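Local atomic coordinates of putative enoyl-CoA hydratase/isomerase (Acinetobacter baumannii, PDB entry 3FDU), a protein that probably catalyses the hydration or isomerisation of enoyl-CoA thioesters, as a trimeric member of the crotonase family. Residues A201-L204 with A205-K208; L207-T210 with K211-M214. The protein carries 4 engineered substitutions. All coordinates share one frame; numbering follows the deposited sequence.

Contact 1. Residues A201-L204 with A205-K208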
loop_
_atom_site.group_PDB
_atom_site.type_symbol
_atom_site.label_atom_id
_atom_site.label_comp_id
_atom_site.label_asym_id
_atom_site.label_seq_id
_atom_site.Cartn_x
_atom_site.Cartn_y
_atom_site.Cartn_z
ATOM N N ALA A 201 9.793 12.589 25.086
ATOM C CA ALA A 201 9.967 11.850 26.341
ATOM C C ALA A 201 10.444 10.384 26.147
ATOM O O ALA A 201 10.699 9.705 27.127
ATOM C CB ALA A 201 8.691 11.907 27.182
ATOM N N LEU A 202 10.553 9.914 24.892
ATOM C CA LEU A 202 10.992 8.529 24.574
ATOM C C LEU A 202 12.454 8.578 24.203
ATOM O O LEU A 202 12.970 9.668 23.965
ATOM C CB LEU A 202 10.138 7.888 23.434
ATOM C CG LEU A 202 8.628 7.803 23.775
ATOM C CD1 LEU A 202 7.648 7.305 22.627
ATOM C CD2 LEU A 202 8.419 6.917 24.993
ATOM N N PRO A 203 13.152 7.422 24.204
ATOM C CA PRO A 203 14.602 7.434 23.978
ATOM C C PRO A 203 14.955 7.847 22.578
ATOM O O PRO A 203 14.411 7.297 21.600
ATOM C CB PRO A 203 15.016 5.973 24.199
ATOM C CG PRO A 203 14.003 5.440 25.141
ATOM C CD PRO A 203 12.692 6.106 24.670
ATOM N N LEU A 204 15.864 8.812 22.468
ATOM C CA LEU A 204 16.299 9.265 21.165
ATOM C C LEU A 204 16.884 8.134 20.320
ATOM O O LEU A 204 16.669 8.086 19.084
ATOM C CB LEU A 204 17.350 10.392 21.275
ATOM C CG LEU A 204 17.889 10.755 19.853
ATOM C CD1 LEU A 204 17.725 12.251 19.450
ATOM C CD2 LEU A 204 19.313 10.331 19.691
ATOM N N ALA A 205 17.663 7.253 20.946
ATOM C CA ALA A 205 18.335 6.212 20.181
ATOM C C ALA A 205 17.363 5.200 19.586
ATOM O O ALA A 205 17.581 4.741 18.466
ATOM C CB ALA A 205 19.415 5.470 21.048
ATOM N N SER A 206 16.347 4.804 20.352
ATOM C CA SER A 206 15.273 3.914 19.877
ATOM C C SER A 206 14.532 4.528 18.669
ATOM O O SER A 206 14.230 3.849 17.669
ATOM C CB SER A 206 14.226 3.735 20.971
ATOM O OG SER A 206 14.647 2.805 21.970
ATOM N N LEU A 207 14.184 5.802 18.808
ATOM C CA LEU A 207 13.514 6.522 17.714
ATOM C C LEU A 207 14.362 6.632 16.474
ATOM O O LEU A 207 13.890 6.363 15.358
ATOM C CB LEU A 207 12.971 7.905 18.188
ATOM C CG LEU A 207 11.708 7.822 19.051
ATOM C CD1 LEU A 207 11.359 9.170 19.737
ATOM C CD2 LEU A 207 10.416 7.295 18.277
ATOM N N LYS A 208 15.625 7.024 16.635
ATOM C CA LYS A 208 16.536 7.138 15.519
ATOM C C LYS A 208 16.739 5.796 14.829
ATOM O O LYS A 208 16.726 5.697 13.607
ATOM C CB LYS A 208 17.881 7.646 16.038
ATOM C CG LYS A 208 18.916 7.948 14.998
ATOM C CD LYS A 208 20.109 8.727 15.644
ATOM C CE LYS A 208 21.106 9.193 14.608
ATOM N NZ LYS A 208 21.237 8.143 13.582
#

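Contact 2. Residues L207-T210 with K211-M214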
loop_
_atom_site.group_PDB
_atom_site.type_symbol
_atom_site.label_atom_id
_atom_site.label_comp_id
_atom_site.label_asym_id
_atom_site.label_seq_id
_atom_site.Cartn_x
_atom_site.Cartn_y
_atom_site.Cartn_z
ATOM N N LEU A 207 14.184 5.802 18.808
ATOM C CA LEU A 207 13.514 6.522 17.714
ATOM C C LEU A 207 14.362 6.632 16.474
ATOM O O LEU A 207 13.890 6.363 15.358
ATOM C CB LEU A 207 12.971 7.905 18.188
ATOM C CG LEU A 207 11.708 7.822 19.051
ATOM C CD1 LEU A 207 11.359 9.170 19.737
ATOM C CD2 LEU A 207 10.416 7.295 18.277
ATOM N N LYS A 208 15.625 7.024 16.635
ATOM C CA LYS A 208 16.536 7.138 15.519
ATOM C C LYS A 208 16.739 5.796 14.829
ATOM O O LYS A 208 16.726 5.697 13.607
ATOM C CB LYS A 208 17.881 7.646 16.038
ATOM C CG LYS A 208 18.916 7.948 14.998
ATOM C CD LYS A 208 20.109 8.727 15.644
ATOM C CE LYS A 208 21.106 9.193 14.608
ATOM N NZ LYS A 208 21.237 8.143 13.582
ATOM N N GLN A 209 16.954 4.745 15.622
ATOM C CA GLN A 209 17.218 3.422 15.029
ATOM C C GLN A 209 15.964 2.825 14.341
ATOM O O GLN A 209 16.042 2.138 13.341
ATOM C CB GLN A 209 17.660 2.478 16.142
ATOM C CG GLN A 209 17.740 1.090 15.674
ATOM C CD GLN A 209 18.922 0.925 14.786
ATOM O OE1 GLN A 209 20.064 0.778 15.280
ATOM N NE2 GLN A 209 18.697 0.971 13.463
ATOM N N THR A 210 14.800 3.068 14.916
ATOM C CA THR A 210 13.573 2.518 14.366
ATOM C C THR A 210 13.283 3.175 13.002
ATOM O O THR A 210 12.941 2.501 12.020
ATOM C CB THR A 210 12.415 2.828 15.307
ATOM O OG1 THR A 210 12.653 2.166 16.560
ATOM C CG2 THR A 210 11.066 2.363 14.701
ATOM N N LYS A 211 13.401 4.499 12.986
ATOM C CA LYS A 211 13.246 5.255 11.740
ATOM C C LYS A 211 14.278 4.845 10.654
ATOM O O LYS A 211 13.944 4.672 9.461
ATOM C CB LYS A 211 13.281 6.789 12.004
ATOM C CG LYS A 211 12.994 7.561 10.679
ATOM C CD LYS A 211 12.658 9.061 10.908
ATOM C CE LYS A 211 12.594 9.804 9.556
ATOM N NZ LYS A 211 12.110 11.246 9.855
ATOM N N ALA A 212 15.518 4.600 11.063
ATOM C CA ALA A 212 16.583 4.188 10.125
ATOM C C ALA A 212 16.244 2.845 9.481
ATOM O O ALA A 212 16.441 2.678 8.259
ATOM C CB ALA A 212 17.988 4.116 10.859
ATOM N N LEU A 213 15.725 1.902 10.281
ATOM C CA LEU A 213 15.262 0.608 9.749
ATOM C C LEU A 213 14.050 0.716 8.785
ATOM O O LEU A 213 13.989 0.022 7.752
ATOM C CB LEU A 213 14.896 -0.331 10.880
ATOM C CG LEU A 213 16.114 -0.970 11.616
ATOM C CD1 LEU A 213 15.661 -1.509 13.007
ATOM C CD2 LEU A 213 16.787 -2.074 10.776
ATOM N N MET A 214 13.071 1.544 9.164
ATOM C CA MET A 214 11.885 1.773 8.282
ATOM C C MET A 214 12.324 2.408 6.961
ATOM O O MET A 214 11.716 2.195 5.894
ATOM C CB MET A 214 10.870 2.680 8.984
ATOM C CG MET A 214 10.303 2.118 10.339
ATOM S SD MET A 214 9.119 3.217 11.198
ATOM C CE MET A 214 7.821 3.262 9.969
#

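Contact 1. Residues A201-L204 with A205-K208
Leu207 N reaches back to Pro203 O over 3.2 Å, the first i to i+4 bond of helix 204-214, and the next bond follows at once, Lys208 N on Leu204 O at 2.9 Å. Together they make this a helix N-terminus with proline at the N-cap, a position where a ring that lacks an N-H costs the helix no bond. Both bonds are nearly straight, the one from Leu207 N to Pro203 O having an N-H...O angle of 169°. The proline carbonyl accepts the first helical bond, and its ring offers an apolar surface: Pro203 CB lies 3.9 Å from Ser206 OG. That hydroxyl is turned beside its own backbone N (chi1 -78°) and is spent on a hydrogen bond to Leu141 O of the second subunit, while Val137 of that subunit packs on the proline. The start of the helix is thus tied to a subunit interface of the crotonase-type trimer. On another side of the turn Leu207 folds back over the incoming chain. Its CG stands anti to the carbonyl carbon (chi1 -75°), which carries the CD1 branch towards the loop before the cap, where Leu207 CD1 meets Leu202 CB at 4.1 Å.

Contact 2. Residues L207-T210 with K211-M214
Lys211 N bonds to Leu207 O at 3.1 Å, and three more i to i+4 bonds continue the alpha-helical pattern: Ala212 N to Lys208 O, Leu213 N to Gln209 O and Met214 N to Thr210 O. The bond from Ala212 N to Lys208 O is the most bent of the four, with an N-H...O angle of 151°. Among the side chains, the contacts are apolar or mixed. Gln209 leaves the helix with CG anti to its backbone N but bends at chi2 (73°), which carries the amide forward along the helix, toward its C-terminal end, until Gln209 NE2 rests 3.7 Å from Leu213 CG, the two chains crossing at a slant. Thr210 and Met214 instead run side by side in the same direction, Thr210 CG2 lying 4.1 Å from Met214 SD; Met214 CG also packs on the carbonyl oxygen of Thr210. Two polar ends find partners beyond this turn. Thr210 OG1 bonds to Ser206 O one turn earlier, and the extended Lys211 makes a salt bridge to Asp122 and a hydrogen bond to Lys100 O. Lys211 thereby ties helix 204-214 to the chain just before strands 102-106 and 123-126, while Leu213 and Met214 pack on Ser148 and Val152 of helix 147-155 in the second subunit.

Contacts 1 and 2 are successive parts of one element, helix 204-214, with centres 9 Å apart and Leu207 and Lys208 common to both. Leu207 shows the continuity: its N-H is used in contact 1 and its C=O in contact 2, so the first turn passes directly into the rest of the helix. The two differ in what they join. Residues 201-208 link the loop after helix 188-200 to the new helix, whereas residues 207-214 are also held to their own chain through Lys211, at Asp122 and Lys100. Both touch the second subunit, and Phe165 there packs on Leu202 and Leu207 alike. They lie peripherally, about 24 and 20 Å from the chain centre, measured between centres.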